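Local coordinates for sensor protein (Bacillus halodurans, PDB 3O5Y) that probably works as a two-component sensor histidine kinase, phosphorylating a protein histidine with ATP, and is represented here by its GAF domain, at residues S27-A32 with L36-V41; W63-Q68 with V99-S104; S75-Q80 with K117-W122. One frame throughout, in Å; residues are numbered along the deposited sequence.

Contact 1: residues S27-A32 with L36-V41. With ACT (acetate ion), chain C.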
loop_
_atom_site.group_PDB
_atom_site.type_symbol
_atom_site.label_atom_id
_atom_site.label_comp_id
_atom_site.label_asym_id
_atom_site.label_seq_id
_atom_site.Cartn_x
_atom_site.Cartn_y
_atom_site.Cartn_z
ATOM N N SER A 27 -4.434 2.064 0.055
ATOM C CA SER A 27 -3.865 3.213 -0.611
ATOM C C SER A 27 -2.758 2.730 -1.503
ATOM O O SER A 27 -2.125 1.714 -1.237
ATOM C CB SER A 27 -3.341 4.254 0.379
ATOM O OG SER A 27 -2.236 3.744 1.074
ATOM N N PHE A 28 -2.534 3.464 -2.580
ATOM C CA PHE A 28 -1.458 3.141 -3.464
ATOM C C PHE A 28 -0.548 4.348 -3.557
ATOM O O PHE A 28 -1.012 5.491 -3.669
ATOM C CB PHE A 28 -1.980 2.709 -4.840
ATOM C CG PHE A 28 -0.932 2.740 -5.893
ATOM C CD1 PHE A 28 0.086 1.786 -5.906
ATOM C CD2 PHE A 28 -0.906 3.764 -6.832
ATOM C CE1 PHE A 28 1.102 1.836 -6.854
ATOM C CE2 PHE A 28 0.110 3.817 -7.794
ATOM C CZ PHE A 28 1.120 2.843 -7.795
ATOM N N LEU A 29 0.751 4.097 -3.499
ATOM C CA LEU A 29 1.720 5.169 -3.547
ATOM C C LEU A 29 2.680 4.957 -4.685
ATOM O O LEU A 29 3.044 3.826 -4.998
ATOM C CB LEU A 29 2.451 5.306 -2.219
ATOM C CG LEU A 29 1.525 5.629 -1.043
ATOM C CD1 LEU A 29 1.055 4.359 -0.351
ATOM C CD2 LEU A 29 2.212 6.554 -0.049
ATOM N N LEU A 30 3.073 6.052 -5.317
ATOM C CA LEU A 30 3.833 5.986 -6.545
ATOM C C LEU A 30 5.210 6.567 -6.296
ATOM O O LEU A 30 5.354 7.638 -5.726
ATOM C CB LEU A 30 3.138 6.785 -7.654
ATOM C CG LEU A 30 3.216 6.360 -9.133
ATOM C CD1 LEU A 30 3.197 7.586 -10.088
ATOM C CD2 LEU A 30 4.399 5.421 -9.505
ATOM N N LEU A 31 6.226 5.840 -6.718
ATOM C CA LEU A 31 7.567 6.342 -6.668
ATOM C C LEU A 31 7.917 6.910 -8.046
ATOM O O LEU A 31 7.938 6.181 -9.037
ATOM C CB LEU A 31 8.523 5.220 -6.267
ATOM C CG LEU A 31 9.960 5.657 -6.029
ATOM C CD1 LEU A 31 10.034 6.565 -4.815
ATOM C CD2 LEU A 31 10.849 4.452 -5.839
ATOM N N ALA A 32 8.127 8.221 -8.101
ATOM C CA ALA A 32 8.780 8.879 -9.238
ATOM C C ALA A 32 9.872 9.815 -8.711
ATOM O O ALA A 32 9.683 10.477 -7.685
ATOM C CB ALA A 32 7.771 9.653 -10.079
ATOM N N LEU A 36 8.316 9.360 -3.053
ATOM C CA LEU A 36 7.150 8.511 -2.900
ATOM C C LEU A 36 5.959 9.388 -2.572
ATOM O O LEU A 36 5.985 10.130 -1.589
ATOM C CB LEU A 36 7.378 7.542 -1.744
ATOM C CG LEU A 36 6.844 6.106 -1.738
ATOM C CD1 LEU A 36 6.346 5.716 -0.330
ATOM C CD2 LEU A 36 5.809 5.795 -2.804
ATOM N N LYS A 37 4.907 9.289 -3.371
ATOM C CA LYS A 37 3.732 10.118 -3.178
ATOM C C LYS A 37 2.449 9.297 -3.075
ATOM O O LYS A 37 2.247 8.364 -3.851
ATOM C CB LYS A 37 3.609 11.111 -4.323
ATOM C CG LYS A 37 4.556 12.295 -4.226
ATOM C CD LYS A 37 5.007 12.763 -5.614
ATOM C CE LYS A 37 5.753 14.099 -5.576
ATOM N NZ LYS A 37 4.895 15.216 -6.049
ATOM N N LEU A 38 1.585 9.648 -2.120
ATOM C CA LEU A 38 0.235 9.085 -2.071
ATOM C C LEU A 38 -0.460 9.401 -3.393
ATOM O O LEU A 38 -0.528 10.564 -3.801
ATOM C CB LEU A 38 -0.573 9.728 -0.948
ATOM C CG LEU A 38 -1.626 8.937 -0.163
ATOM C CD1 LEU A 38 -2.660 9.905 0.416
ATOM C CD2 LEU A 38 -2.300 7.811 -0.934
ATOM N N SER A 39 -0.995 8.396 -4.069
ATOM C CA SER A 39 -1.636 8.711 -5.331
ATOM C C SER A 39 -3.068 8.220 -5.488
ATOM O O SER A 39 -3.832 8.821 -6.238
ATOM C CB SER A 39 -0.767 8.262 -6.501
ATOM O OG SER A 39 -0.737 6.861 -6.569
ATOM N N HIS A 40 -3.428 7.146 -4.789
ATOM C CA HIS A 40 -4.781 6.600 -4.852
ATOM C C HIS A 40 -5.212 6.046 -3.509
ATOM O O HIS A 40 -4.425 5.389 -2.817
ATOM C CB HIS A 40 -4.869 5.493 -5.904
ATOM C CG HIS A 40 -4.649 5.978 -7.302
ATOM N ND1 HIS A 40 -5.692 6.255 -8.166
ATOM C CD2 HIS A 40 -3.510 6.285 -7.974
ATOM C CE1 HIS A 40 -5.201 6.691 -9.313
ATOM N NE2 HIS A 40 -3.882 6.720 -9.222
ATOM N N VAL A 41 -6.470 6.299 -3.157
ATOM C CA VAL A 41 -7.047 5.793 -1.928
ATOM C C VAL A 41 -8.438 5.205 -2.190
ATOM O O VAL A 41 -9.230 5.781 -2.935
ATOM C CB VAL A 41 -7.191 6.915 -0.879
ATOM C CG1 VAL A 41 -7.839 6.369 0.386
ATOM C CG2 VAL A 41 -5.847 7.558 -0.557
HETATM C C ACT C . -1.645 6.600 3.848
HETATM O O ACT C . -0.786 7.024 4.685
HETATM O OXT ACT C . -1.453 5.468 3.308
HETATM C CH3 ACT C . -2.837 7.442 3.528
#

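Contact 2: residues W63-Q68 with V99-S104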
loop_
_atom_site.group_PDB
_atom_site.type_symbol
_atom_site.label_atom_id
_atom_site.label_comp_id
_atom_site.label_asym_id
_atom_site.label_seq_id
_atom_site.Cartn_x
_atom_site.Cartn_y
_atom_site.Cartn_z
ATOM N N TRP A 63 8.745 3.205 3.208
ATOM C CA TRP A 63 10.116 3.172 2.686
ATOM C C TRP A 63 10.891 1.967 3.183
ATOM O O TRP A 63 11.775 1.454 2.490
ATOM C CB TRP A 63 10.873 4.441 3.048
ATOM C CG TRP A 63 10.670 5.511 2.063
ATOM C CD1 TRP A 63 9.885 6.599 2.203
ATOM C CD2 TRP A 63 11.226 5.578 0.749
ATOM N NE1 TRP A 63 9.938 7.382 1.075
ATOM C CE2 TRP A 63 10.753 6.775 0.160
ATOM C CE3 TRP A 63 12.102 4.757 0.017
ATOM C CZ2 TRP A 63 11.122 7.179 -1.129
ATOM C CZ3 TRP A 63 12.460 5.148 -1.260
ATOM C CH2 TRP A 63 11.969 6.357 -1.822
ATOM N N SER A 64 10.552 1.501 4.377
ATOM C CA SER A 64 11.210 0.342 4.931
ATOM C C SER A 64 10.913 -0.903 4.081
ATOM O O SER A 64 11.801 -1.718 3.833
ATOM C CB SER A 64 10.780 0.166 6.381
ATOM O OG SER A 64 11.428 -0.941 6.948
ATOM N N ALA A 65 9.671 -1.023 3.611
ATOM C CA ALA A 65 9.270 -2.109 2.726
ATOM C C ALA A 65 9.990 -2.015 1.383
ATOM O O ALA A 65 10.458 -3.016 0.855
ATOM C CB ALA A 65 7.768 -2.087 2.519
ATOM N N LEU A 66 10.078 -0.802 0.847
ATOM C CA LEU A 66 10.792 -0.557 -0.391
ATOM C C LEU A 66 12.282 -0.838 -0.262
ATOM O O LEU A 66 12.861 -1.454 -1.159
ATOM C CB LEU A 66 10.581 0.875 -0.877
ATOM C CG LEU A 66 9.326 1.233 -1.654
ATOM C CD1 LEU A 66 9.287 2.723 -1.863
ATOM C CD2 LEU A 66 9.268 0.512 -2.998
ATOM N N ASP A 67 12.908 -0.379 0.825
ATOM C CA ASP A 67 14.353 -0.581 1.006
ATOM C C ASP A 67 14.686 -2.060 1.189
ATOM O O ASP A 67 15.644 -2.556 0.601
ATOM C CB ASP A 67 14.918 0.244 2.181
ATOM C CG ASP A 67 14.908 1.761 1.918
ATOM O OD1 ASP A 67 14.976 2.194 0.743
ATOM O OD2 ASP A 67 14.842 2.537 2.914
ATOM N N GLN A 68 13.886 -2.752 1.998
ATOM C CA GLN A 68 14.100 -4.175 2.319
ATOM C C GLN A 68 13.665 -5.092 1.175
ATOM O O GLN A 68 14.006 -6.271 1.154
ATOM C CB GLN A 68 13.302 -4.585 3.573
ATOM C CG GLN A 68 13.834 -4.098 4.922
ATOM C CD GLN A 68 12.912 -4.502 6.092
ATOM O OE1 GLN A 68 12.545 -3.665 6.926
ATOM N NE2 GLN A 68 12.529 -5.786 6.144
ATOM N N VAL A 99 1.873 -3.876 4.010
ATOM C CA VAL A 99 2.566 -2.952 3.148
ATOM C C VAL A 99 3.337 -3.794 2.121
ATOM O O VAL A 99 4.287 -4.505 2.443
ATOM C CB VAL A 99 3.522 -2.028 3.981
ATOM C CG1 VAL A 99 4.168 -0.992 3.091
ATOM C CG2 VAL A 99 2.768 -1.336 5.118
ATOM N N ILE A 100 2.882 -3.752 0.884
ATOM C CA ILE A 100 3.526 -4.482 -0.171
ATOM C C ILE A 100 4.268 -3.508 -1.062
ATOM O O ILE A 100 3.628 -2.690 -1.710
ATOM C CB ILE A 100 2.473 -5.221 -1.040
ATOM C CG1 ILE A 100 1.631 -6.144 -0.153
ATOM C CG2 ILE A 100 3.182 -5.978 -2.206
ATOM C CD1 ILE A 100 0.585 -6.972 -0.907
ATOM N N PRO A 101 5.608 -3.596 -1.101
ATOM C CA PRO A 101 6.372 -2.758 -2.026
ATOM C C PRO A 101 6.138 -3.252 -3.454
ATOM O O PRO A 101 6.148 -4.449 -3.706
ATOM C CB PRO A 101 7.822 -3.000 -1.614
ATOM C CG PRO A 101 7.826 -4.422 -1.073
ATOM C CD PRO A 101 6.446 -4.632 -0.457
ATOM N N ILE A 102 5.895 -2.336 -4.378
ATOM C CA ILE A 102 5.646 -2.729 -5.756
ATOM C C ILE A 102 6.915 -2.525 -6.562
ATOM O O ILE A 102 7.380 -1.402 -6.708
ATOM C CB ILE A 102 4.520 -1.912 -6.351
ATOM C CG1 ILE A 102 3.267 -2.082 -5.492
ATOM C CG2 ILE A 102 4.240 -2.371 -7.758
ATOM C CD1 ILE A 102 2.390 -0.865 -5.558
ATOM N N TYR A 103 7.506 -3.607 -7.042
ATOM C CA TYR A 103 8.657 -3.476 -7.935
ATOM C C TYR A 103 8.647 -4.361 -9.159
ATOM O O TYR A 103 8.115 -5.461 -9.140
ATOM C CB TYR A 103 10.008 -3.531 -7.199
ATOM C CG TYR A 103 10.334 -4.755 -6.380
ATOM C CD1 TYR A 103 11.450 -5.545 -6.692
ATOM C CD2 TYR A 103 9.596 -5.086 -5.244
ATOM C CE1 TYR A 103 11.801 -6.682 -5.904
ATOM C CE2 TYR A 103 9.926 -6.219 -4.457
ATOM C CZ TYR A 103 11.026 -7.009 -4.795
ATOM O OH TYR A 103 11.349 -8.111 -4.026
ATOM N N SER A 104 9.251 -3.855 -10.225
ATOM C CA SER A 104 9.400 -4.605 -11.458
ATOM C C SER A 104 10.811 -5.154 -11.550
ATOM O O SER A 104 11.628 -4.962 -10.646
ATOM C CB SER A 104 9.177 -3.680 -12.633
ATOM O OG SER A 104 10.342 -2.918 -12.811
#

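Contact 3: residues S75-Q80 with K117-W122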
loop_
_atom_site.group_PDB
_atom_site.type_symbol
_atom_site.label_atom_id
_atom_site.label_comp_id
_atom_site.label_asym_id
_atom_site.label_seq_id
_atom_site.Cartn_x
_atom_site.Cartn_y
_atom_site.Cartn_z
ATOM N N SER A 75 0.940 -4.520 13.182
ATOM C CA SER A 75 -0.169 -4.239 14.068
ATOM C C SER A 75 -0.100 -2.759 14.484
ATOM O O SER A 75 0.976 -2.245 14.803
ATOM C CB SER A 75 -0.046 -5.146 15.296
ATOM O OG SER A 75 -1.299 -5.406 15.878
ATOM N N LEU A 76 -1.234 -2.069 14.465
ATOM C CA LEU A 76 -1.253 -0.645 14.780
ATOM C C LEU A 76 -1.561 -0.398 16.265
ATOM O O LEU A 76 -1.753 0.741 16.694
ATOM C CB LEU A 76 -2.279 0.074 13.896
ATOM C CG LEU A 76 -1.899 0.933 12.681
ATOM C CD1 LEU A 76 -0.669 0.444 11.978
ATOM C CD2 LEU A 76 -3.059 1.002 11.708
ATOM N N THR A 77 -1.618 -1.471 17.042
ATOM C CA THR A 77 -2.026 -1.372 18.435
ATOM C C THR A 77 -0.837 -1.425 19.379
ATOM O O THR A 77 -1.008 -1.208 20.576
ATOM C CB THR A 77 -2.958 -2.511 18.842
ATOM O OG1 THR A 77 -2.267 -3.754 18.675
ATOM C CG2 THR A 77 -4.235 -2.494 18.018
ATOM N N ASP A 78 0.351 -1.739 18.853
ATOM C CA ASP A 78 1.565 -1.728 19.650
ATOM C C ASP A 78 1.925 -0.291 19.988
ATOM O O ASP A 78 2.493 0.450 19.179
ATOM C CB ASP A 78 2.719 -2.442 18.946
ATOM C CG ASP A 78 3.991 -2.496 19.801
ATOM O OD1 ASP A 78 4.007 -1.952 20.936
ATOM O OD2 ASP A 78 4.988 -3.089 19.325
ATOM N N THR A 79 1.570 0.075 21.209
ATOM C CA THR A 79 1.804 1.394 21.778
ATOM C C THR A 79 3.291 1.813 21.740
ATOM O O THR A 79 3.601 3.011 21.711
ATOM C CB THR A 79 1.211 1.449 23.222
ATOM O OG1 THR A 79 1.533 2.696 23.844
ATOM C CG2 THR A 79 1.744 0.291 24.095
ATOM N N GLN A 80 4.189 0.823 21.704
ATOM C CA GLN A 80 5.639 1.049 21.696
ATOM C C GLN A 80 6.285 1.045 20.296
ATOM O O GLN A 80 7.514 1.003 20.167
ATOM C CB GLN A 80 6.342 0.028 22.605
ATOM C CG GLN A 80 6.341 0.400 24.080
ATOM C CD GLN A 80 7.539 -0.180 24.828
ATOM O OE1 GLN A 80 8.593 0.461 24.941
ATOM N NE2 GLN A 80 7.385 -1.403 25.336
ATOM N N LYS A 117 -9.701 -2.862 9.739
ATOM C CA LYS A 117 -10.232 -2.267 10.974
ATOM C C LYS A 117 -10.218 -3.264 12.120
ATOM O O LYS A 117 -10.017 -2.885 13.262
ATOM C CB LYS A 117 -11.629 -1.667 10.758
ATOM C CG LYS A 117 -11.587 -0.563 9.725
ATOM C CD LYS A 117 -12.917 0.150 9.482
ATOM C CE LYS A 117 -12.678 1.363 8.528
ATOM N NZ LYS A 117 -13.800 2.360 8.544
ATOM N N GLN A 118 -10.407 -4.535 11.810
ATOM C CA GLN A 118 -10.350 -5.588 12.814
ATOM C C GLN A 118 -9.031 -6.336 12.646
ATOM O O GLN A 118 -8.536 -6.510 11.525
ATOM C CB GLN A 118 -11.528 -6.546 12.680
ATOM C CG GLN A 118 -12.857 -5.930 13.074
ATOM C CD GLN A 118 -14.023 -6.902 12.959
ATOM O OE1 GLN A 118 -14.530 -7.396 13.969
ATOM N NE2 GLN A 118 -14.442 -7.191 11.730
ATOM N N GLN A 119 -8.442 -6.747 13.760
ATOM C CA GLN A 119 -7.147 -7.384 13.704
ATOM C C GLN A 119 -7.269 -8.865 13.412
ATOM O O GLN A 119 -7.180 -9.699 14.313
ATOM C CB GLN A 119 -6.360 -7.139 14.988
ATOM C CG GLN A 119 -5.448 -5.939 14.901
ATOM C CD GLN A 119 -4.041 -6.236 15.389
ATOM O OE1 GLN A 119 -3.306 -7.047 14.794
ATOM N NE2 GLN A 119 -3.651 -5.571 16.475
ATOM N N ILE A 120 -7.447 -9.173 12.132
ATOM C CA ILE A 120 -7.629 -10.535 11.653
ATOM C C ILE A 120 -6.388 -10.892 10.846
ATOM O O ILE A 120 -6.009 -10.164 9.941
ATOM C CB ILE A 120 -8.947 -10.636 10.819
ATOM C CG1 ILE A 120 -10.162 -10.428 11.740
ATOM C CG2 ILE A 120 -9.040 -11.961 10.061
ATOM C CD1 ILE A 120 -11.410 -9.967 11.040
ATOM N N ASP A 121 -5.734 -11.992 11.192
ATOM C CA ASP A 121 -4.511 -12.408 10.512
ATOM C C ASP A 121 -4.672 -12.529 9.000
ATOM O O ASP A 121 -5.730 -12.893 8.490
ATOM C CB ASP A 121 -4.041 -13.767 11.026
ATOM C CG ASP A 121 -3.728 -13.767 12.509
ATOM O OD1 ASP A 121 -3.370 -12.709 13.058
ATOM O OD2 ASP A 121 -3.823 -14.846 13.119
ATOM N N TRP A 122 -3.594 -12.225 8.294
ATOM C CA TRP A 122 -3.514 -12.470 6.880
ATOM C C TRP A 122 -3.180 -13.939 6.661
ATOM O O TRP A 122 -2.205 -14.438 7.206
ATOM C CB TRP A 122 -2.442 -11.556 6.287
ATOM C CG TRP A 122 -2.970 -10.160 6.118
ATOM C CD1 TRP A 122 -2.808 -9.113 6.967
ATOM C CD2 TRP A 122 -3.785 -9.681 5.039
ATOM N NE1 TRP A 122 -3.464 -8.000 6.485
ATOM C CE2 TRP A 122 -4.068 -8.323 5.299
ATOM C CE3 TRP A 122 -4.299 -10.268 3.876
ATOM C CZ2 TRP A 122 -4.840 -7.542 4.441
ATOM C CZ3 TRP A 122 -5.072 -9.493 3.032
ATOM C CH2 TRP A 122 -5.327 -8.138 3.317
#

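Contact 1: residues S27-A32 with L36-V41
A classic beta bulge in the antiparallel hairpin of strands 25-32 and 35-42 sets both Ser39 and His40 against Phe28. Phe28 N donates to His40 O at 2.7 Å. In return, Phe28 O gathers three donors. Ser39 N lies in the carbonyl plane, 2.9 Å from Phe28 O, and His40 N is the second. The third, Ser39 OG, stands 3.2 Å from Phe28 O, above the carbonyl plane, 59° out of it, and not along a lone pair. With chi1 at 70°, Ser39 OG sits between its own backbone N and carbonyl carbon, bent over Phe28 O and also 3.1 Å from Phe28 CD2. An alanine here removes the third donor to Phe28 O and is likely to leave a gap beside CD2 and CE2 of the Phe28 ring. Beyond the bulge, Leu30 and Lys37 form a hydrogen-bonded pair through N-H and C=O in both directions. On the face carrying Leu29, Leu36 and Leu38, Leu36 CD2 lies 3.4 Å from Leu29 CB. Tyr62 of helix 61-68 packs on Leu29 and Leu36, Trp63 on Leu31 and Leu36, and Ile51 on Leu38. Phe28 points to the other face, onto Ile10 of helix 6-20. Ser27 OG donates to OXT of an acetate ion, probably from the crystallisation liquor, which is also hydrogen-bonded to Arg25 and Tyr62. At the bulge, two amides do most of the gripping of the Phe28 carbonyl, and the hydroxyl adds a probably weaker contact from above.

Contact 2: residues W63-Q68 with V99-S104
Ala65 and Leu66 of helix 61-68 rest on Val99 and Pro101 of strand 96-103 through apolar side-chain contacts. Ala65 directs its methyl group at the strand, where CB lies 3.8 Å from Val99 CG1 and 4.1 Å from Pro101 CD, so that one small side chain touches two residues on the same face. Val99 offers the branch that stands anti to its backbone N (chi1 -176°). Leu66 reaches across with a single methyl, CD2, which comes within 4.0 Å of Pro101 CB as the two side chains run past one another, pointing opposite ways. Its other methyl, CD1, lies 3.9 Å above the plane of the Trp63 ring, over its outer part rather than its centre.

The arrangement is the helix-on-sheet packing of a GAF domain: the short helix covers one face of the antiparallel sheet, and the axes of 63-68 and 99-103 approach to 7.5 Å at 49°. Ile100 and Ile102 turn to the other face, where helix 124-142 lies.

Contacts of ring with backbone form the second kind. Pro101 CG sits 3.6 Å from Ala65 O, and Pro101 CB is just as near to that oxygen, which brings the proline ring up against the helix main chain. Polar partners further fix the helix: Asp67 OD1 forms a salt bridge with Arg108, and Trp63 NE1 donates to Ile55 O, while Lys57 makes a cation-pi contact with the indole.

Contact 3: residues S75-Q80 with K117-W122
Gln119 extends its side-chain amide to the hydroxyls of Ser75, at the end of strand 72-75, and Thr77 in the loop that follows. Ser75 OG lies beyond the end of the amide but off its plane, 2.4 Å from Gln119 NE2 and 2.8 Å from Gln119 OE1. The hydrogen bond from NE2 to Ser75 OG is modelled too short and bent to 121° at the hydrogen, so this crowded placement is doubtful as a whole. Thr77 approaches the nitrogen with both branches: Thr77 OG1 lies 3.2 Å from Gln119 NE2, and Thr77 CG2 is 3.5 Å from it. The two side chains come from opposite directions.

Side-chain torsions and local turns place these groups. Ser75 holds OG anti to its backbone N (chi1 -153°), while the Gln119 chain bends at chi2 on its way across. Gln119 is the centre of an inverse gamma turn, closed by a weak bond from Ile120 N to Gln118 O, and its side chain also packs on Lys95. Beyond Thr77 the loop is shaped by an Asx turn, in which Asp78 OD1 accepts from Gln80 N at 2.9 Å.

This is a small surface contact, burying 114 Å² in all. It joins the end of strand 72-75 and the loop leading to helix 86-90 to the loop between strand 108-116 and helix 124-142. The first packs Leu76 on Ile97 of strand 96-103, whereas the second sets Trp122 against Leu127 and Leu130 of helix 124-142.

How the contacts relate
Contacts 1 and 2 are neighbours, their centres 12 Å apart, and both reach the antiparallel sheet of the GAF domain. Trp63 meets Leu31 and Leu36 on the face covered by helix 61-68, while Phe28 meets Ile102 on the face of helices 6-20 and 124-142. Contact 3 lies at the surface, its centre about 23 Å from that of contact 1, on the opposite side of the chain's centre. Along the chain, contact 1 closes before the others open; contacts 2 and 3 are interleaved in sequence but do not touch, their nearest atoms being about 7 Å apart. The first two thus belong to one helix-and-sheet core, and contact 3 ties two loops at the surface.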